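Local coordinates for tailspike protein (Siphovirus 9NA, PDB 3RIQ) that recognises the lipopolysaccharide receptor of Salmonella and, as an endorhamnosidase of the P22 tailspike type, probably cleaves its O-antigen chains, at residues A[273-278]-A[318-323]; A[339-344]-A[364-369]; A[371-376]-A[387-392]. All coordinates share one frame; numbering follows the deposited sequence.

Overall arrangement
All three interactions lie on the right-handed parallel beta-helix of the tailspike, each joining segments at or beside the turns between its strands. Interactions 1 and 2 each stack the turn after one strand on the equivalent turn of the next rung; interaction 3 instead brings the start of strand 374-376 against the end of strand 381-388. Interaction 1 is buried and rich in backbone hydrogen bonds. Interaction 2, only partly buried, relies more on charged side chains and ends in water, while interaction 3 is buried and held by apolar contacts. Asp319 binds His343 and thereby ties 1 to 2, and Gln373 OE1 accepts from Ala364 N, tying 2 to 3.

Interaction 1. Residues A[273-278]-A[318-323]; sequences IQCYYD and RDCMGI
Gln274 and Arg318 run side by side in the same direction, the carboxamide and guanidinium planes turned 45° from each other, with Gln274 CD 3.8 Å from Arg318 NH2. The glutamine chain is extended beyond CG, which carries its amide across to Asp319 on the next rung. There Gln274 NE2 donates to Asp319 OD2 over 2.9 Å, almost in the plane of its own amide but reaching the carboxylate on the anti side and somewhat out of its plane. The other carboxylate oxygen, Asp319 OD1, is taken by His343 and Lys366, so this acid links its own turn to three others.

Below this polar pair, the two cysteines face each other as unlinked thiols, Cys275 SG lying 3.5 Å from Cys320 SG. Tyr276 and Met321 again lie alongside each other: ring atoms CD1 and CE1 meet Met321 CG, with CE1 to CG 3.8 Å. Met321 CG is anti to the backbone N (chi1 -176°), beside the tyrosine, and the chain then bends away. At the far end Asp278 OD1 uses its anti lone pair to accept from Ile323 N at 2.9 Å, so a side-chain oxygen receives this backbone N-H.

Three backbone hydrogen bonds join the two loops. Gln274 N binds Arg318 O, Met321 N binds Cys275 O in a nearly straight bond (174°), and Gly322 N approaches Tyr277 O from above the carbonyl plane at 2.9 Å.

The chemistry is that of a turn stacked on the equivalent turn of the next rung. The buried Gln274 amide is satisfied at both ends, OE1 by Arg242 and NE2 by Gly101 O as well as Asp319; the negative charge of Asp319 is probably balanced by Lys366, while Arg318 is paired with Glu341.

Interaction 2. Residues A[339-344]-A[364-369]; sequences TYEAHK and ANKDLT
His343 and Lys366 lie side by side and point the same way, so that the lysine chain passes over one face of the imidazole. Lys366 CD sits 4.0 Å from the ring centroid, 27° off the normal, in a CH-pi contact. Lys366 CG stands anti to the backbone N, and the chain stays extended through chi4 (-175°), which places NZ near Glu341. There a salt bridge from NZ to Glu341 OE1 measures 2.8 Å and meets the carboxylate on its anti side. Asp319, on the preceding turn, holds the far ends of both the lysine and the imidazole.

The tight part is the backbone beneath. Lys366 N donates to Ala342 O at 3.1 Å, on a lone pair in the carbonyl plane, and Asn365 N donates to Lys344 O at 2.8 Å; to one side of these bonds Ala342 CB rests against Ala364 CB. Equally ordered is the buried imidazole: His343 ND1 gives a hydrogen bond to Asp367 OD2, 2.8 Å away in the ring plane, although the carboxylate is turned 74° to the ring and is approached from above its own plane.

Toward solvent, around exposed Asp367 and Thr369, the contact becomes looser and wetter. One water joins His343 O, Asn365 OD1 and Thr369 OG1. Asn365 ND2 turns to Gln393, and Lys344 NZ to Met321 O.

Residues 365-368 form a type I turn, closed by Leu368 N to Asn365 O at 3.0 Å. Turn packed on turn between successive strands is characteristic of the right-handed parallel beta-helix, the fold of the P22 tailspike family.

Interaction 3. Residues A[371-376]-A[387-392]; sequences LNQIVC and VHAYTT
Gln373 and Ala389 mark the closest approach of the two backbones, yet their CA atoms remain 7.0 Å apart, a spacing bridged by side chains. Gln373 turns at chi2 (-76°), which swings CD over the Ala389 methyl, 3.7 Å from its CB. On the way its CB and CG rest against Val387, with CG 3.8 Å from Val387 CG1, the two side chains crossing obliquely.

Val387 CG1 stands anti to the backbone N (chi1 172°), facing the glutamine, while its other methyl, CG2, touches Ile374 CD1 at 3.6 Å. Ile374 and Val387 run antiparallel alongside each other. The amide of Gln373 thus lies on an apolar surface, but its oxygen is satisfied by Ala364 N from the loop after strand 355-362. Thr391 CG2 lies at the margin, 4.2 Å from Gln373 NE2.

The contact is buried among strands 347-349 and 355-362. Gln373 and Ile374 also pack on Val361 of strand 355-362, and Ile374 on Met347 of strand 347-349. At this end of strand 381-388, Val387 points to the contact, while His388 turns away from it to reach Arg383 of the second subunit.

Interaction 1. Residues A[273-278]-A[318-323]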
loop_
_atom_site.group_PDB
_atom_site.type_symbol
_atom_site.label_atom_id
_atom_site.label_comp_id
_atom_site.label_asym_id
_atom_site.label_seq_id
_atom_site.Cartn_x
_atom_site.Cartn_y
_atom_site.Cartn_z
ATOM N N ILE A 273 -12.436 4.476 12.313
ATOM C CA ILE A 273 -12.199 5.653 13.156
ATOM C C ILE A 273 -12.996 5.562 14.456
ATOM O O ILE A 273 -14.220 5.560 14.416
ATOM C CB ILE A 273 -12.634 6.935 12.393
ATOM C CG1 ILE A 273 -11.776 7.119 11.105
ATOM C CG2 ILE A 273 -12.560 8.177 13.334
ATOM C CD1 ILE A 273 -12.312 8.193 10.081
ATOM N N GLN A 274 -12.307 5.494 15.602
ATOM C CA GLN A 274 -12.938 5.587 16.934
ATOM C C GLN A 274 -14.075 4.594 17.169
ATOM O O GLN A 274 -15.110 4.957 17.734
ATOM C CB GLN A 274 -13.390 7.014 17.230
ATOM C CG GLN A 274 -12.197 7.970 17.344
ATOM C CD GLN A 274 -12.646 9.398 17.617
ATOM O OE1 GLN A 274 -13.584 9.925 16.971
ATOM N NE2 GLN A 274 -11.994 10.037 18.576
ATOM N N CYS A 275 -13.896 3.332 16.770
ATOM C CA CYS A 275 -14.860 2.298 17.247
ATOM C C CYS A 275 -14.604 2.026 18.741
ATOM O O CYS A 275 -13.521 2.338 19.264
ATOM C CB CYS A 275 -14.773 1.011 16.431
ATOM S SG CYS A 275 -13.152 0.179 16.513
ATOM N N TYR A 276 -15.609 1.499 19.431
ATOM C CA TYR A 276 -15.463 1.290 20.871
ATOM C C TYR A 276 -14.745 -0.010 21.210
ATOM O O TYR A 276 -14.092 -0.102 22.268
ATOM C CB TYR A 276 -16.820 1.378 21.568
ATOM C CG TYR A 276 -16.738 1.511 23.069
ATOM C CD1 TYR A 276 -16.022 2.566 23.681
ATOM C CD2 TYR A 276 -17.414 0.615 23.893
ATOM C CE1 TYR A 276 -15.987 2.710 25.094
ATOM C CE2 TYR A 276 -17.405 0.758 25.274
ATOM C CZ TYR A 276 -16.661 1.801 25.876
ATOM O OH TYR A 276 -16.634 1.944 27.267
ATOM N N TYR A 277 -14.833 -1.012 20.317
ATOM C CA TYR A 277 -13.993 -2.185 20.475
ATOM C C TYR A 277 -12.835 -2.157 19.458
ATOM O O TYR A 277 -12.066 -1.177 19.457
ATOM C CB TYR A 277 -14.838 -3.459 20.527
ATOM C CG TYR A 277 -15.514 -3.596 21.889
ATOM C CD1 TYR A 277 -14.863 -4.283 22.927
ATOM C CD2 TYR A 277 -16.725 -2.967 22.175
ATOM C CE1 TYR A 277 -15.456 -4.412 24.192
ATOM C CE2 TYR A 277 -17.326 -3.080 23.423
ATOM C CZ TYR A 277 -16.694 -3.792 24.437
ATOM O OH TYR A 277 -17.293 -3.894 25.690
ATOM N N ASP A 278 -12.691 -3.146 18.574
ATOM C CA ASP A 278 -11.392 -3.327 17.890
ATOM C C ASP A 278 -11.458 -2.817 16.451
ATOM O O ASP A 278 -12.475 -2.989 15.769
ATOM C CB ASP A 278 -11.034 -4.815 17.905
ATOM C CG ASP A 278 -11.213 -5.396 19.290
ATOM O OD1 ASP A 278 -10.675 -4.762 20.231
ATOM O OD2 ASP A 278 -11.953 -6.393 19.453
ATOM N N ARG A 318 -7.775 4.383 13.632
ATOM C CA ARG A 318 -7.315 5.536 14.435
ATOM C C ARG A 318 -8.146 5.705 15.687
ATOM O O ARG A 318 -9.388 5.832 15.609
ATOM C CB ARG A 318 -7.356 6.833 13.601
ATOM C CG ARG A 318 -6.699 8.028 14.312
ATOM C CD ARG A 318 -7.035 9.419 13.666
ATOM N NE ARG A 318 -8.412 9.866 13.990
ATOM C CZ ARG A 318 -8.758 10.470 15.127
ATOM N NH1 ARG A 318 -7.837 10.669 16.062
ATOM N NH2 ARG A 318 -10.032 10.841 15.348
ATOM N N ASP A 319 -7.452 5.753 16.829
ATOM C CA ASP A 319 -8.054 6.082 18.141
ATOM C C ASP A 319 -9.231 5.132 18.505
ATOM O O ASP A 319 -10.249 5.565 19.078
ATOM C CB ASP A 319 -8.478 7.580 18.148
ATOM C CG ASP A 319 -8.668 8.163 19.546
ATOM O OD1 ASP A 319 -8.118 7.626 20.550
ATOM O OD2 ASP A 319 -9.385 9.201 19.635
ATOM N N CYS A 320 -9.060 3.850 18.197
ATOM C CA CYS A 320 -10.022 2.844 18.582
ATOM C C CYS A 320 -9.825 2.478 20.048
ATOM O O CYS A 320 -8.687 2.388 20.517
ATOM C CB CYS A 320 -9.847 1.621 17.688
ATOM S SG CYS A 320 -10.286 2.012 15.925
ATOM N N MET A 321 -10.937 2.311 20.780
ATOM C CA MET A 321 -10.853 2.087 22.213
ATOM C C MET A 321 -10.349 0.692 22.586
ATOM O O MET A 321 -9.774 0.498 23.682
ATOM C CB MET A 321 -12.211 2.393 22.842
ATOM C CG MET A 321 -12.284 2.294 24.368
ATOM S SD MET A 321 -11.086 3.297 25.304
ATOM C CE MET A 321 -11.760 4.960 25.107
ATOM N N GLY A 322 -10.517 -0.258 21.667
ATOM C CA GLY A 322 -10.032 -1.627 21.835
ATOM C C GLY A 322 -8.657 -1.795 21.189
ATOM O O GLY A 322 -7.773 -0.899 21.261
ATOM N N ILE A 323 -8.468 -2.959 20.567
ATOM C CA ILE A 323 -7.214 -3.293 19.895
ATOM C C ILE A 323 -7.221 -2.661 18.512
ATOM O O ILE A 323 -8.264 -2.566 17.869
ATOM C CB ILE A 323 -7.046 -4.831 19.845
ATOM C CG1 ILE A 323 -6.943 -5.372 21.286
ATOM C CG2 ILE A 323 -5.828 -5.268 19.000
ATOM C CD1 ILE A 323 -6.991 -6.912 21.373
#

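Interaction 2. Residues A[339-344]-A[364-369]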
loop_
_atom_site.group_PDB
_atom_site.type_symbol
_atom_site.label_atom_id
_atom_site.label_comp_id
_atom_site.label_asym_id
_atom_site.label_seq_id
_atom_site.Cartn_x
_atom_site.Cartn_y
_atom_site.Cartn_z
ATOM N N THR A 339 -1.965 1.298 12.435
ATOM C CA THR A 339 -2.861 1.716 13.496
ATOM C C THR A 339 -2.253 2.844 14.293
ATOM O O THR A 339 -1.061 2.789 14.616
ATOM C CB THR A 339 -3.320 0.551 14.423
ATOM O OG1 THR A 339 -2.281 0.190 15.359
ATOM C CG2 THR A 339 -3.782 -0.682 13.600
ATOM N N TYR A 340 -3.081 3.848 14.593
ATOM C CA TYR A 340 -2.712 5.006 15.412
ATOM C C TYR A 340 -3.591 5.029 16.657
ATOM O O TYR A 340 -4.816 4.840 16.560
ATOM C CB TYR A 340 -2.980 6.316 14.648
ATOM C CG TYR A 340 -1.873 6.707 13.709
ATOM C CD1 TYR A 340 -0.808 7.487 14.180
ATOM C CD2 TYR A 340 -1.844 6.255 12.391
ATOM C CE1 TYR A 340 0.249 7.827 13.355
ATOM C CE2 TYR A 340 -0.798 6.608 11.522
ATOM C CZ TYR A 340 0.263 7.389 12.038
ATOM O OH TYR A 340 1.360 7.720 11.282
ATOM N N GLU A 341 -2.993 5.350 17.800
ATOM C CA GLU A 341 -3.758 5.685 19.037
ATOM C C GLU A 341 -4.688 4.559 19.491
ATOM O O GLU A 341 -5.692 4.814 20.155
ATOM C CB GLU A 341 -4.569 7.001 18.848
ATOM C CG GLU A 341 -3.763 8.308 18.728
ATOM C CD GLU A 341 -4.747 9.431 18.385
ATOM O OE1 GLU A 341 -5.352 9.946 19.295
ATOM O OE2 GLU A 341 -5.030 9.714 17.184
ATOM N N ALA A 342 -4.354 3.299 19.204
ATOM C CA ALA A 342 -5.145 2.197 19.807
ATOM C C ALA A 342 -5.043 2.291 21.332
ATOM O O ALA A 342 -3.936 2.494 21.869
ATOM C CB ALA A 342 -4.631 0.855 19.342
ATOM N N HIS A 343 -6.173 2.147 22.029
ATOM C CA HIS A 343 -6.133 2.244 23.489
ATOM C C HIS A 343 -5.610 0.956 24.155
ATOM O O HIS A 343 -4.990 1.017 25.235
ATOM C CB HIS A 343 -7.483 2.692 24.053
ATOM C CG HIS A 343 -7.825 4.107 23.697
ATOM N ND1 HIS A 343 -8.157 5.053 24.645
ATOM C CD2 HIS A 343 -7.843 4.744 22.506
ATOM C CE1 HIS A 343 -8.404 6.210 24.041
ATOM N NE2 HIS A 343 -8.210 6.048 22.742
ATOM N N LYS A 344 -5.806 -0.177 23.493
ATOM C CA LYS A 344 -5.214 -1.455 23.909
ATOM C C LYS A 344 -4.003 -1.732 23.013
ATOM O O LYS A 344 -3.327 -0.772 22.567
ATOM C CB LYS A 344 -6.255 -2.596 23.841
ATOM C CG LYS A 344 -7.611 -2.257 24.507
ATOM C CD LYS A 344 -7.505 -1.968 25.985
ATOM C CE LYS A 344 -8.926 -1.801 26.630
ATOM N NZ LYS A 344 -9.599 -0.491 26.307
ATOM N N ALA A 364 0.134 2.960 20.360
ATOM C CA ALA A 364 -0.811 2.008 20.953
ATOM C C ALA A 364 -0.666 2.021 22.479
ATOM O O ALA A 364 0.156 2.783 23.043
ATOM C CB ALA A 364 -0.620 0.604 20.373
ATOM N N ASN A 365 -1.464 1.207 23.173
ATOM C CA ASN A 365 -1.461 1.252 24.641
ATOM C C ASN A 365 -1.652 2.700 25.112
ATOM O O ASN A 365 -0.998 3.163 26.084
ATOM C CB ASN A 365 -0.160 0.606 25.202
ATOM C CG ASN A 365 -0.090 0.592 26.738
ATOM O OD1 ASN A 365 -1.082 0.340 27.451
ATOM N ND2 ASN A 365 1.103 0.848 27.252
ATOM N N LYS A 366 -2.572 3.408 24.447
ATOM C CA LYS A 366 -2.726 4.829 24.697
ATOM C C LYS A 366 -3.183 5.063 26.133
ATOM O O LYS A 366 -2.883 6.115 26.719
ATOM C CB LYS A 366 -3.685 5.465 23.668
ATOM C CG LYS A 366 -3.842 7.008 23.741
ATOM C CD LYS A 366 -4.914 7.465 22.728
ATOM C CE LYS A 366 -5.131 8.969 22.763
ATOM N NZ LYS A 366 -6.226 9.441 21.884
ATOM N N ASP A 367 -3.851 4.085 26.728
ATOM C CA ASP A 367 -4.306 4.299 28.103
ATOM C C ASP A 367 -3.346 3.823 29.199
ATOM O O ASP A 367 -3.697 3.833 30.403
ATOM C CB ASP A 367 -5.699 3.740 28.296
ATOM C CG ASP A 367 -6.746 4.553 27.565
ATOM O OD1 ASP A 367 -6.590 5.788 27.354
ATOM O OD2 ASP A 367 -7.740 3.956 27.219
ATOM N N LEU A 368 -2.130 3.443 28.802
ATOM C CA LEU A 368 -1.050 3.162 29.777
ATOM C C LEU A 368 -1.418 2.063 30.801
ATOM O O LEU A 368 -1.171 2.211 32.009
ATOM C CB LEU A 368 -0.589 4.459 30.489
ATOM C CG LEU A 368 -0.167 5.623 29.581
ATOM C CD1 LEU A 368 0.196 6.874 30.408
ATOM C CD2 LEU A 368 1.005 5.223 28.659
ATOM N N THR A 369 -1.965 0.960 30.310
ATOM C CA THR A 369 -2.338 -0.166 31.147
ATOM C C THR A 369 -1.358 -1.321 30.974
ATOM O O THR A 369 -1.702 -2.501 31.162
ATOM C CB THR A 369 -3.799 -0.602 30.914
ATOM O OG1 THR A 369 -3.960 -1.072 29.570
ATOM C CG2 THR A 369 -4.773 0.575 31.172
HETATM O O HOH W 1 -3.693 0.804 27.571
HETATM O O HOH W 2 -8.073 1.606 27.659
#

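Interaction 3. Residues A[371-376]-A[387-392]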
loop_
_atom_site.group_PDB
_atom_site.type_symbol
_atom_site.label_atom_id
_atom_site.label_comp_id
_atom_site.label_asym_id
_atom_site.label_seq_id
_atom_site.Cartn_x
_atom_site.Cartn_y
_atom_site.Cartn_z
ATOM N N LEU A 371 0.190 -2.612 28.394
ATOM C CA LEU A 371 0.002 -3.482 27.250
ATOM C C LEU A 371 1.103 -3.231 26.208
ATOM O O LEU A 371 1.661 -2.165 26.137
ATOM C CB LEU A 371 -1.390 -3.241 26.623
ATOM C CG LEU A 371 -2.558 -3.461 27.580
ATOM C CD1 LEU A 371 -3.852 -3.171 26.803
ATOM C CD2 LEU A 371 -2.551 -4.876 28.138
ATOM N N ASN A 372 1.392 -4.251 25.418
ATOM C CA ASN A 372 2.411 -4.178 24.373
ATOM C C ASN A 372 1.907 -3.546 23.069
ATOM O O ASN A 372 0.704 -3.486 22.827
ATOM C CB ASN A 372 2.966 -5.582 24.144
ATOM C CG ASN A 372 3.505 -6.190 25.410
ATOM O OD1 ASN A 372 4.281 -5.557 26.120
ATOM N ND2 ASN A 372 3.101 -7.382 25.707
ATOM N N GLN A 373 2.818 -3.023 22.250
ATOM C CA GLN A 373 2.408 -2.399 20.987
ATOM C C GLN A 373 1.941 -3.438 19.987
ATOM O O GLN A 373 0.901 -3.269 19.397
ATOM C CB GLN A 373 3.530 -1.540 20.373
ATOM C CG GLN A 373 4.034 -0.462 21.346
ATOM C CD GLN A 373 3.098 0.703 21.491
ATOM O OE1 GLN A 373 2.718 1.328 20.507
ATOM N NE2 GLN A 373 2.746 1.024 22.723
ATOM N N ILE A 374 2.720 -4.496 19.809
ATOM C CA ILE A 374 2.413 -5.591 18.890
ATOM C C ILE A 374 2.588 -6.881 19.679
ATOM O O ILE A 374 3.595 -7.060 20.385
ATOM C CB ILE A 374 3.354 -5.566 17.666
ATOM C CG1 ILE A 374 3.051 -4.347 16.796
ATOM C CG2 ILE A 374 3.205 -6.855 16.787
ATOM C CD1 ILE A 374 3.939 -4.211 15.547
ATOM N N VAL A 375 1.582 -7.741 19.599
ATOM C CA VAL A 375 1.606 -9.056 20.254
ATOM C C VAL A 375 1.298 -10.151 19.255
ATOM O O VAL A 375 0.340 -10.020 18.459
ATOM C CB VAL A 375 0.533 -9.158 21.385
ATOM C CG1 VAL A 375 0.463 -10.588 21.935
ATOM C CG2 VAL A 375 0.831 -8.148 22.512
ATOM N N CYS A 376 2.051 -11.254 19.316
ATOM C CA CYS A 376 1.647 -12.499 18.648
ATOM C C CYS A 376 1.766 -13.598 19.679
ATOM O O CYS A 376 2.822 -13.724 20.381
ATOM C CB CYS A 376 2.554 -12.866 17.476
ATOM S SG CYS A 376 2.649 -11.644 16.146
ATOM N N VAL A 387 7.302 0.339 14.710
ATOM C CA VAL A 387 6.589 0.734 15.919
ATOM C C VAL A 387 7.064 2.113 16.382
ATOM O O VAL A 387 8.264 2.409 16.353
ATOM C CB VAL A 387 6.853 -0.296 17.028
ATOM C CG1 VAL A 387 6.288 0.161 18.375
ATOM C CG2 VAL A 387 6.216 -1.651 16.645
ATOM N N HIS A 388 6.142 2.957 16.819
ATOM C CA HIS A 388 6.521 4.207 17.478
ATOM C C HIS A 388 5.683 4.350 18.719
ATOM O O HIS A 388 4.593 4.888 18.666
ATOM C CB HIS A 388 6.331 5.417 16.552
ATOM C CG HIS A 388 6.931 6.675 17.091
ATOM N ND1 HIS A 388 7.139 7.788 16.316
ATOM C CD2 HIS A 388 7.430 6.967 18.319
ATOM C CE1 HIS A 388 7.703 8.736 17.051
ATOM N NE2 HIS A 388 7.902 8.258 18.268
ATOM N N ALA A 389 6.191 3.828 19.827
ATOM C CA ALA A 389 5.485 3.880 21.097
ATOM C C ALA A 389 5.699 5.260 21.706
ATOM O O ALA A 389 6.808 5.811 21.621
ATOM C CB ALA A 389 6.039 2.809 22.017
ATOM N N TYR A 390 4.668 5.819 22.326
ATOM C CA TYR A 390 4.789 7.118 23.020
ATOM C C TYR A 390 4.865 6.896 24.528
ATOM O O TYR A 390 4.648 7.834 25.340
ATOM C CB TYR A 390 3.577 8.004 22.667
ATOM C CG TYR A 390 3.487 8.542 21.229
ATOM C CD1 TYR A 390 4.322 8.071 20.201
ATOM C CD2 TYR A 390 2.492 9.468 20.877
ATOM C CE1 TYR A 390 4.225 8.567 18.902
ATOM C CE2 TYR A 390 2.369 9.942 19.555
ATOM C CZ TYR A 390 3.239 9.474 18.569
ATOM O OH TYR A 390 3.125 9.936 17.243
ATOM N N THR A 391 5.158 5.651 24.889
ATOM C CA THR A 391 5.399 5.241 26.269
ATOM C C THR A 391 6.515 4.193 26.310
ATOM O O THR A 391 6.743 3.463 25.310
ATOM C CB THR A 391 4.121 4.626 26.895
ATOM O OG1 THR A 391 4.388 4.223 28.262
ATOM C CG2 THR A 391 3.658 3.403 26.088
ATOM N N THR A 392 7.178 4.112 27.473
ATOM C CA THR A 392 8.188 3.073 27.751
ATOM C C THR A 392 7.588 1.776 28.300
ATOM O O THR A 392 8.326 0.801 28.465
ATOM C CB THR A 392 9.318 3.566 28.722
ATOM O OG1 THR A 392 8.730 3.962 29.962
ATOM C CG2 THR A 392 10.046 4.766 28.099
#